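Side-chain contacts in hypothetical protein (Geobacillus stearothermophilus, PDB 1U84), which is of unknown function but folds as a compact, single-chain bundle of four helices, as a member of the DUF1871 family: residues Q7-L12 against L79-A84; G18-F23 against S56-A61; D28-E33 against F60-P65. One frame throughout, in Å; residues are numbered along the deposited sequence.

Interaction 1. Residues Q7-L12 against L79-A84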
loop_
_atom_site.group_PDB
_atom_site.type_symbol
_atom_site.label_atom_id
_atom_site.label_comp_id
_atom_site.label_asym_id
_atom_site.label_seq_id
_atom_site.Cartn_x
_atom_site.Cartn_y
_atom_site.Cartn_z
ATOM N N GLN A 7 -15.969 3.597 7.058
ATOM C CA GLN A 7 -14.529 3.343 7.138
ATOM C C GLN A 7 -14.175 1.874 6.924
ATOM O O GLN A 7 -13.012 1.504 7.023
ATOM C CB GLN A 7 -13.956 3.834 8.464
ATOM C CG GLN A 7 -13.972 5.358 8.610
ATOM C CD GLN A 7 -13.322 6.074 7.432
ATOM O OE1 GLN A 7 -13.995 6.762 6.666
ATOM N NE2 GLN A 7 -12.027 5.905 7.278
ATOM N N GLN A 8 -15.187 1.060 6.631
ATOM C CA GLN A 8 -15.021 -0.380 6.387
ATOM C C GLN A 8 -13.999 -0.667 5.275
ATOM O O GLN A 8 -13.074 -1.481 5.472
ATOM C CB GLN A 8 -16.385 -1.018 6.080
ATOM C CG GLN A 8 -17.128 -0.365 4.916
ATOM C CD GLN A 8 -18.581 -0.050 5.216
ATOM O OE1 GLN A 8 -18.904 0.502 6.270
ATOM N NE2 GLN A 8 -19.457 -0.365 4.273
ATOM N N LEU A 9 -14.155 0.002 4.131
ATOM C CA LEU A 9 -13.194 -0.137 3.035
ATOM C C LEU A 9 -11.789 0.265 3.500
ATOM O O LEU A 9 -10.826 -0.445 3.273
ATOM C CB LEU A 9 -13.591 0.694 1.809
ATOM C CG LEU A 9 -12.616 0.582 0.632
ATOM C CD1 LEU A 9 -12.528 -0.849 0.145
ATOM C CD2 LEU A 9 -13.002 1.551 -0.488
ATOM N N ASN A 10 -11.679 1.410 4.159
ATOM C CA ASN A 10 -10.359 1.825 4.608
ATOM C C ASN A 10 -9.711 0.850 5.566
ATOM O O ASN A 10 -8.518 0.595 5.448
ATOM C CB ASN A 10 -10.415 3.242 5.190
ATOM C CG ASN A 10 -10.684 4.286 4.110
ATOM O OD1 ASN A 10 -10.458 4.025 2.932
ATOM N ND2 ASN A 10 -11.220 5.439 4.506
ATOM N N ARG A 11 -10.484 0.299 6.495
ATOM C CA ARG A 11 -9.890 -0.662 7.443
ATOM C C ARG A 11 -9.337 -1.868 6.684
ATOM O O ARG A 11 -8.245 -2.378 7.014
ATOM C CB ARG A 11 -10.886 -1.076 8.548
ATOM C CG ARG A 11 -11.125 0.020 9.576
ATOM C CD ARG A 11 -11.954 -0.496 10.781
ATOM N NE ARG A 11 -13.191 -1.177 10.394
ATOM C CZ ARG A 11 -14.382 -0.589 10.276
ATOM N NH1 ARG A 11 -14.520 0.715 10.506
ATOM N NH2 ARG A 11 -15.448 -1.313 9.920
ATOM N N LEU A 12 -10.084 -2.319 5.675
ATOM C CA LEU A 12 -9.661 -3.470 4.866
ATOM C C LEU A 12 -8.388 -3.148 4.084
ATOM O O LEU A 12 -7.421 -3.929 4.076
ATOM C CB LEU A 12 -10.783 -3.895 3.920
ATOM C CG LEU A 12 -10.631 -5.266 3.287
ATOM C CD1 LEU A 12 -10.336 -6.332 4.354
ATOM C CD2 LEU A 12 -11.920 -5.551 2.555
ATOM N N LEU A 79 -6.083 -1.179 -5.648
ATOM C CA LEU A 79 -6.993 -0.486 -6.553
ATOM C C LEU A 79 -8.141 -1.396 -6.980
ATOM O O LEU A 79 -9.262 -0.903 -7.195
ATOM C CB LEU A 79 -6.238 0.040 -7.782
ATOM C CG LEU A 79 -5.337 1.245 -7.474
ATOM C CD1 LEU A 79 -4.397 1.616 -8.634
ATOM C CD2 LEU A 79 -6.147 2.461 -7.049
ATOM N N GLU A 80 -7.883 -2.709 -7.071
ATOM C CA GLU A 80 -8.979 -3.680 -7.330
ATOM C C GLU A 80 -10.043 -3.612 -6.249
ATOM O O GLU A 80 -11.255 -3.548 -6.552
ATOM C CB GLU A 80 -8.465 -5.108 -7.418
ATOM C CG GLU A 80 -7.786 -5.389 -8.716
ATOM C CD GLU A 80 -7.045 -6.693 -8.683
ATOM O OE1 GLU A 80 -7.290 -7.504 -7.741
ATOM O OE2 GLU A 80 -6.221 -6.899 -9.602
ATOM N N LEU A 81 -9.606 -3.557 -4.993
ATOM C CA LEU A 81 -10.558 -3.393 -3.888
ATOM C C LEU A 81 -11.280 -2.050 -3.912
ATOM O O LEU A 81 -12.489 -1.996 -3.740
ATOM C CB LEU A 81 -9.881 -3.611 -2.541
ATOM C CG LEU A 81 -10.796 -3.412 -1.324
ATOM C CD1 LEU A 81 -12.048 -4.273 -1.390
ATOM C CD2 LEU A 81 -10.026 -3.649 -0.046
ATOM N N LYS A 82 -10.538 -0.961 -4.101
ATOM C CA LYS A 82 -11.128 0.364 -4.217
ATOM C C LYS A 82 -12.200 0.390 -5.327
ATOM O O LYS A 82 -13.305 0.931 -5.143
ATOM C CB LYS A 82 -10.028 1.408 -4.489
ATOM C CG LYS A 82 -10.506 2.869 -4.569
ATOM C CD LYS A 82 -9.470 3.674 -5.322
ATOM C CE LYS A 82 -9.693 5.145 -5.124
ATOM N NZ LYS A 82 -8.779 5.892 -6.024
ATOM N N GLN A 83 -11.878 -0.205 -6.465
ATOM C CA GLN A 83 -12.804 -0.197 -7.600
ATOM C C GLN A 83 -14.027 -1.076 -7.313
ATOM O O GLN A 83 -15.165 -0.693 -7.631
ATOM C CB GLN A 83 -12.079 -0.626 -8.879
ATOM C CG GLN A 83 -11.129 0.448 -9.412
ATOM C CD GLN A 83 -9.972 -0.114 -10.244
ATOM O OE1 GLN A 83 -9.982 -1.281 -10.659
ATOM N NE2 GLN A 83 -8.953 0.719 -10.470
ATOM N N ALA A 84 -13.791 -2.227 -6.692
ATOM C CA ALA A 84 -14.870 -3.159 -6.354
ATOM C C ALA A 84 -15.886 -2.527 -5.403
ATOM O O ALA A 84 -17.073 -2.893 -5.425
ATOM C CB ALA A 84 -14.319 -4.440 -5.786
#
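Beside the leucine contact of L9 and L12 with L81, the flat group here is the guanidinium of R11, which lies back over the first turn of its own helix: one face carries Q7 O and Q8 CA, both displaced toward its rim. Q7 O sits 3.8 Å above that plane and accepts a backbone bond from R11 N. The contact itself belongs to a small all-helical fold, in which the first helix, 8-20, runs beside the last, 68-85. Here the two short segments are almost antiparallel, at 168°, with axes 10.7 Å apart, a spacing that leucines can bridge from both sides. L9 and L12 are one turn apart and so face the same way, and L81 meets both. L81 also touches L13 and W16 further along helix 8-20, so that it sits among residues i, i+3, i+4 and i+7, consistent with a knob in a knobs-into-holes interface. The L9 and L81 side chains run alongside, pointing opposite ways. Each has its CG anti to the backbone N (chi1 -180° and 178°), which carries the branched end out from its helix into the interface. L12 instead comes across L81 roughly perpendicularly, and its CD2 lies 3.7 Å from L81 CD2. K82, buried, shows how a long chain suits the flank of the leucine contact: its CA lies 4.3 Å from L9 CD2, while the extended chain leads away and delivers NZ to V41 O in a hydrogen bond and to E45 in a salt bridge. Branched, purely apolar leucine ends can fit closely without leaving a polar group to satisfy, and the packing is tightest where the methyl L9 CD1 presses on the branch carbon L81 CG at 3.4 Å.

Interaction 2. Residues G18-F23 against S56-A61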
loop_
_atom_site.group_PDB
_atom_site.type_symbol
_atom_site.label_atom_id
_atom_site.label_comp_id
_atom_site.label_asym_id
_atom_site.label_seq_id
_atom_site.Cartn_x
_atom_site.Cartn_y
_atom_site.Cartn_z
ATOM N N GLY A 18 -0.772 -3.608 5.732
ATOM C CA GLY A 18 0.045 -4.135 6.856
ATOM C C GLY A 18 0.459 -5.567 6.559
ATOM O O GLY A 18 1.648 -5.967 6.727
ATOM N N ALA A 19 -0.520 -6.342 6.089
ATOM C CA ALA A 19 -0.293 -7.769 5.812
ATOM C C ALA A 19 0.734 -8.048 4.728
ATOM O O ALA A 19 1.379 -9.125 4.730
ATOM C CB ALA A 19 -1.599 -8.478 5.510
ATOM N N TRP A 20 0.920 -7.098 3.815
ATOM C CA TRP A 20 1.961 -7.171 2.787
ATOM C C TRP A 20 3.325 -7.564 3.395
ATOM O O TRP A 20 4.034 -8.439 2.866
ATOM C CB TRP A 20 2.068 -5.825 2.076
ATOM C CG TRP A 20 2.856 -5.827 0.815
ATOM C CD1 TRP A 20 2.800 -6.745 -0.217
ATOM C CD2 TRP A 20 3.759 -4.823 0.410
ATOM N NE1 TRP A 20 3.641 -6.369 -1.228
ATOM C CE2 TRP A 20 4.230 -5.170 -0.883
ATOM C CE3 TRP A 20 4.201 -3.619 0.997
ATOM C CZ2 TRP A 20 5.152 -4.383 -1.566
ATOM C CZ3 TRP A 20 5.117 -2.834 0.309
ATOM C CH2 TRP A 20 5.575 -3.213 -0.971
ATOM N N ASP A 21 3.647 -6.943 4.533
ATOM C CA ASP A 21 4.801 -7.331 5.369
ATOM C C ASP A 21 6.047 -7.721 4.539
ATOM O O ASP A 21 6.552 -8.866 4.626
ATOM C CB ASP A 21 4.398 -8.432 6.372
ATOM C CG ASP A 21 5.467 -8.676 7.443
ATOM O OD1 ASP A 21 6.447 -7.892 7.524
ATOM O OD2 ASP A 21 5.321 -9.669 8.199
ATOM N N PRO A 22 6.574 -6.786 3.741
ATOM C CA PRO A 22 7.695 -7.075 2.839
ATOM C C PRO A 22 8.986 -7.450 3.544
ATOM O O PRO A 22 9.837 -8.087 2.933
ATOM C CB PRO A 22 7.900 -5.761 2.097
ATOM C CG PRO A 22 7.322 -4.721 3.030
ATOM C CD PRO A 22 6.123 -5.382 3.599
ATOM N N PHE A 23 9.118 -7.100 4.822
ATOM C CA PHE A 23 10.386 -7.385 5.511
ATOM C C PHE A 23 10.240 -8.399 6.653
ATOM O O PHE A 23 11.156 -8.572 7.466
ATOM C CB PHE A 23 11.024 -6.070 5.968
ATOM C CG PHE A 23 11.368 -5.155 4.832
ATOM C CD1 PHE A 23 12.213 -5.592 3.807
ATOM C CD2 PHE A 23 10.817 -3.877 4.755
ATOM C CE1 PHE A 23 12.535 -4.742 2.727
ATOM C CE2 PHE A 23 11.117 -3.023 3.674
ATOM C CZ PHE A 23 11.967 -3.474 2.656
ATOM N N SER A 56 8.371 4.638 -2.733
ATOM C CA SER A 56 8.996 5.780 -2.034
ATOM C C SER A 56 8.745 5.772 -0.533
ATOM O O SER A 56 9.666 6.030 0.281
ATOM C CB SER A 56 8.539 7.106 -2.657
ATOM O OG SER A 56 8.872 7.136 -4.040
ATOM N N ILE A 57 7.491 5.487 -0.167
ATOM C CA ILE A 57 7.067 5.405 1.241
ATOM C C ILE A 57 7.937 4.384 1.991
ATOM O O ILE A 57 8.455 4.654 3.094
ATOM C CB ILE A 57 5.534 5.053 1.348
ATOM C CG1 ILE A 57 4.686 6.265 0.922
ATOM C CG2 ILE A 57 5.210 4.598 2.779
ATOM C CD1 ILE A 57 3.253 5.945 0.590
ATOM N N TYR A 58 8.106 3.208 1.389
ATOM C CA TYR A 58 8.813 2.121 2.073
ATOM C C TYR A 58 10.312 2.318 1.990
ATOM O O TYR A 58 11.010 1.936 2.935
ATOM C CB TYR A 58 8.382 0.731 1.542
ATOM C CG TYR A 58 7.109 0.243 2.173
ATOM C CD1 TYR A 58 5.869 0.816 1.845
ATOM C CD2 TYR A 58 7.121 -0.807 3.081
ATOM C CE1 TYR A 58 4.697 0.382 2.449
ATOM C CE2 TYR A 58 5.940 -1.274 3.675
ATOM C CZ TYR A 58 4.717 -0.662 3.350
ATOM O OH TYR A 58 3.535 -1.082 3.944
ATOM N N GLU A 59 10.800 2.939 0.911
ATOM C CA GLU A 59 12.233 3.255 0.853
ATOM C C GLU A 59 12.598 4.292 1.937
ATOM O O GLU A 59 13.642 4.169 2.584
ATOM C CB GLU A 59 12.658 3.743 -0.517
ATOM C CG GLU A 59 14.166 3.888 -0.573
ATOM C CD GLU A 59 14.672 4.259 -1.938
ATOM O OE1 GLU A 59 13.843 4.487 -2.856
ATOM O OE2 GLU A 59 15.917 4.330 -2.089
ATOM N N PHE A 60 11.749 5.304 2.141
ATOM C CA PHE A 60 12.020 6.262 3.218
ATOM C C PHE A 60 12.047 5.530 4.556
ATOM O O PHE A 60 12.942 5.773 5.401
ATOM C CB PHE A 60 10.992 7.383 3.326
ATOM C CG PHE A 60 11.206 8.251 4.532
ATOM C CD1 PHE A 60 12.272 9.142 4.559
ATOM C CD2 PHE A 60 10.401 8.135 5.659
ATOM C CE1 PHE A 60 12.518 9.949 5.686
ATOM C CE2 PHE A 60 10.631 8.944 6.801
ATOM C CZ PHE A 60 11.697 9.845 6.798
ATOM N N ALA A 61 11.052 4.669 4.762
ATOM C CA ALA A 61 10.842 4.047 6.070
ATOM C C ALA A 61 11.961 3.096 6.457
ATOM O O ALA A 61 12.274 2.982 7.629
ATOM C CB ALA A 61 9.510 3.303 6.136
HETATM O O HOH W 1 3.545 -3.625 4.940
#
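W20 drives the edge of its indole into the face of Y58, a T-shaped pair with ring planes at 85° and centroids 5.0 Å apart. The atom at the front is W20 CZ3, which stands 3.6 Å above the Y58 plane, over the ring centre; CE3 follows it toward the hydroxyl end. Two different first torsions bring the rings together. W20 has CG anti to the backbone N (chi1 -167°), whereas Y58 has CG anti to its carbonyl carbon (chi1 -82°), and the two side chains, reaching out from opposing segments, pass alongside one another. P22 fills the angle between them: its CG lies over the rim of one indole face and reaches Y58 CE2 obliquely at 3.8 Å, a rigid apolar wedge.

Within the four-helix fold, this joins the C-terminal end of helix 8-20 to the last turns of helix 47-62, while C71 and L74 of helix 68-85 touch the indole too. D21, with positive phi, turns the chain out of the helix, and its carboxylate bonds to L25 N and G26 N in the loop beyond. Tyrosine suits its buried place because its hydroxyl can reach a polar partner past the apolar ring: Y58 OH lies 2.7 Å from a water that also accepts a weak bond from D21 N.

Interaction 3. Residues D28-E33 against F60-P65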
loop_
_atom_site.group_PDB
_atom_site.type_symbol
_atom_site.label_atom_id
_atom_site.label_comp_id
_atom_site.label_asym_id
_atom_site.label_seq_id
_atom_site.Cartn_x
_atom_site.Cartn_y
_atom_site.Cartn_z
ATOM N N ASP A 28 1.834 -5.532 12.258
ATOM C CA ASP A 28 1.697 -4.348 13.122
ATOM C C ASP A 28 2.849 -3.354 13.041
ATOM O O ASP A 28 2.817 -2.292 13.671
ATOM C CB ASP A 28 1.547 -4.802 14.584
ATOM C CG ASP A 28 0.174 -5.310 14.892
ATOM O OD1 ASP A 28 -0.751 -5.036 14.105
ATOM O OD2 ASP A 28 0.012 -5.972 15.937
ATOM N N ALA A 29 3.887 -3.689 12.280
ATOM C CA ALA A 29 5.079 -2.870 12.227
ATOM C C ALA A 29 4.946 -1.702 11.241
ATOM O O ALA A 29 5.891 -0.914 11.078
ATOM C CB ALA A 29 6.303 -3.736 11.851
ATOM N N TYR A 30 3.804 -1.627 10.548
ATOM C CA TYR A 30 3.700 -0.710 9.383
ATOM C C TYR A 30 2.577 0.298 9.436
ATOM O O TYR A 30 2.141 0.795 8.393
ATOM C CB TYR A 30 3.533 -1.522 8.089
ATOM C CG TYR A 30 4.610 -2.565 7.817
ATOM C CD1 TYR A 30 5.765 -2.236 7.099
ATOM C CD2 TYR A 30 4.413 -3.896 8.212
ATOM C CE1 TYR A 30 6.738 -3.201 6.833
ATOM C CE2 TYR A 30 5.382 -4.879 7.948
ATOM C CZ TYR A 30 6.497 -4.540 7.222
ATOM O OH TYR A 30 7.421 -5.516 6.956
ATOM N N ASP A 31 2.086 0.626 10.630
ATOM C CA ASP A 31 0.912 1.521 10.714
ATOM C C ASP A 31 1.139 2.869 10.047
ATOM O O ASP A 31 0.217 3.415 9.403
ATOM C CB ASP A 31 0.489 1.744 12.175
ATOM C CG ASP A 31 -0.047 0.491 12.834
ATOM O OD1 ASP A 31 -0.381 -0.498 12.137
ATOM O OD2 ASP A 31 -0.157 0.517 14.070
ATOM N N VAL A 32 2.345 3.411 10.173
ATOM C CA VAL A 32 2.666 4.732 9.596
ATOM C C VAL A 32 2.633 4.624 8.054
ATOM O O VAL A 32 1.980 5.418 7.357
ATOM C CB VAL A 32 4.027 5.195 10.101
ATOM C CG1 VAL A 32 4.514 6.430 9.343
ATOM C CG2 VAL A 32 3.930 5.470 11.598
ATOM N N GLU A 33 3.314 3.595 7.547
ATOM C CA GLU A 33 3.433 3.408 6.111
ATOM C C GLU A 33 2.081 3.049 5.500
ATOM O O GLU A 33 1.743 3.556 4.404
ATOM C CB GLU A 33 4.486 2.328 5.827
ATOM C CG GLU A 33 5.911 2.726 6.265
ATOM C CD GLU A 33 6.093 2.789 7.762
ATOM O OE1 GLU A 33 5.497 1.958 8.482
ATOM O OE2 GLU A 33 6.847 3.669 8.226
ATOM N N PHE A 60 11.749 5.304 2.141
ATOM C CA PHE A 60 12.020 6.262 3.218
ATOM C C PHE A 60 12.047 5.530 4.556
ATOM O O PHE A 60 12.942 5.773 5.401
ATOM C CB PHE A 60 10.992 7.383 3.326
ATOM C CG PHE A 60 11.206 8.251 4.532
ATOM C CD1 PHE A 60 12.272 9.142 4.559
ATOM C CD2 PHE A 60 10.401 8.135 5.659
ATOM C CE1 PHE A 60 12.518 9.949 5.686
ATOM C CE2 PHE A 60 10.631 8.944 6.801
ATOM C CZ PHE A 60 11.697 9.845 6.798
ATOM N N ALA A 61 11.052 4.669 4.762
ATOM C CA ALA A 61 10.842 4.047 6.070
ATOM C C ALA A 61 11.961 3.096 6.457
ATOM O O ALA A 61 12.274 2.982 7.629
ATOM C CB ALA A 61 9.510 3.303 6.136
ATOM N N PHE A 62 12.488 2.377 5.469
ATOM C CA PHE A 62 13.389 1.248 5.741
ATOM C C PHE A 62 14.768 1.346 5.138
ATOM O O PHE A 62 15.602 0.485 5.391
ATOM C CB PHE A 62 12.737 -0.078 5.315
ATOM C CG PHE A 62 11.510 -0.422 6.127
ATOM C CD1 PHE A 62 11.617 -0.876 7.423
ATOM C CD2 PHE A 62 10.232 -0.196 5.609
ATOM C CE1 PHE A 62 10.466 -1.161 8.180
ATOM C CE2 PHE A 62 9.086 -0.516 6.343
ATOM C CZ PHE A 62 9.196 -0.958 7.640
ATOM N N ASP A 63 15.018 2.409 4.381
ATOM C CA ASP A 63 16.317 2.629 3.725
ATOM C C ASP A 63 16.684 1.423 2.859
ATOM O O ASP A 63 17.790 0.892 2.912
ATOM C CB ASP A 63 17.392 3.007 4.762
ATOM C CG ASP A 63 17.141 4.394 5.370
ATOM O OD1 ASP A 63 16.816 5.332 4.615
ATOM O OD2 ASP A 63 17.281 4.572 6.598
ATOM N N GLU A 64 15.688 0.984 2.100
ATOM C CA GLU A 64 15.769 -0.179 1.223
ATOM C C GLU A 64 14.704 -0.018 0.148
ATOM O O GLU A 64 13.539 0.192 0.472
ATOM C CB GLU A 64 15.479 -1.449 2.017
ATOM C CG GLU A 64 16.708 -2.092 2.615
ATOM C CD GLU A 64 16.351 -3.167 3.600
ATOM O OE1 GLU A 64 15.178 -3.594 3.602
ATOM O OE2 GLU A 64 17.223 -3.590 4.380
ATOM N N PRO A 65 15.097 -0.102 -1.135
ATOM C CA PRO A 65 14.100 -0.017 -2.202
ATOM C C PRO A 65 13.467 -1.390 -2.486
ATOM O O PRO A 65 14.180 -2.348 -2.833
ATOM C CB PRO A 65 14.926 0.478 -3.397
ATOM C CG PRO A 65 16.278 -0.179 -3.176
ATOM C CD PRO A 65 16.473 -0.223 -1.661
#
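A small aromatic contact, Y30 against F62, ties the entry to helix 31-41 to the final turn of helix 47-62, with E33 packing on A61 beside it. The two rings meet rim to rim, neither lying over the other's face; their planes stand at 61° and their centroids 5.6 Å apart. Y30 CE1 approaches F62 CZ most closely, at 3.4 Å, and CD1 follows. F62 also meets the ring of F23, so its flat, wholly apolar side chain suits a place among aromatic neighbours. Y30 adds a hydroxyl, which hydrogen-bonds to D21 OD1 and F23 N. With a phenylalanine in its place, F23 N would probably be left without this partner, and the ring would be freer to shift against F62. E33 bends at its second torsion (chi2 70°), bringing CG to 3.6 Å and OE2 to 3.4 Å from the CB of A61; alanine's short methyl makes room for this folded chain, which also touches I57 and Y58. Since that methyl can offer the carboxylate no hydrogen bond, and the rings meet through carbon alone, these two segments are joined by van der Waals packing, with the directional bonds of Y30 made to the 18-23 segment.

How the interactions relate
Interactions 2 and 3 form one cluster, their centres only about 4 Å apart, and both draw on the end of helix 47-62. The bridge between them has a polar part, D21 OD1 to Y30 OH at 2.6 Å, and an aromatic part, F23 CE2 to F62 CD2 at 3.5 Å. Interaction 1 lies across the chain's centre, about 19 Å from interaction 2 and 21 Å from interaction 3, centre to centre. It nevertheless shares helix 8-20 with interaction 2, so this helix is held near both its ends. No active site is known; a bound 1,2-ethanediol, probably from the crystallisation liquor, lies about 4 Å from the W20 side chain of interaction 2.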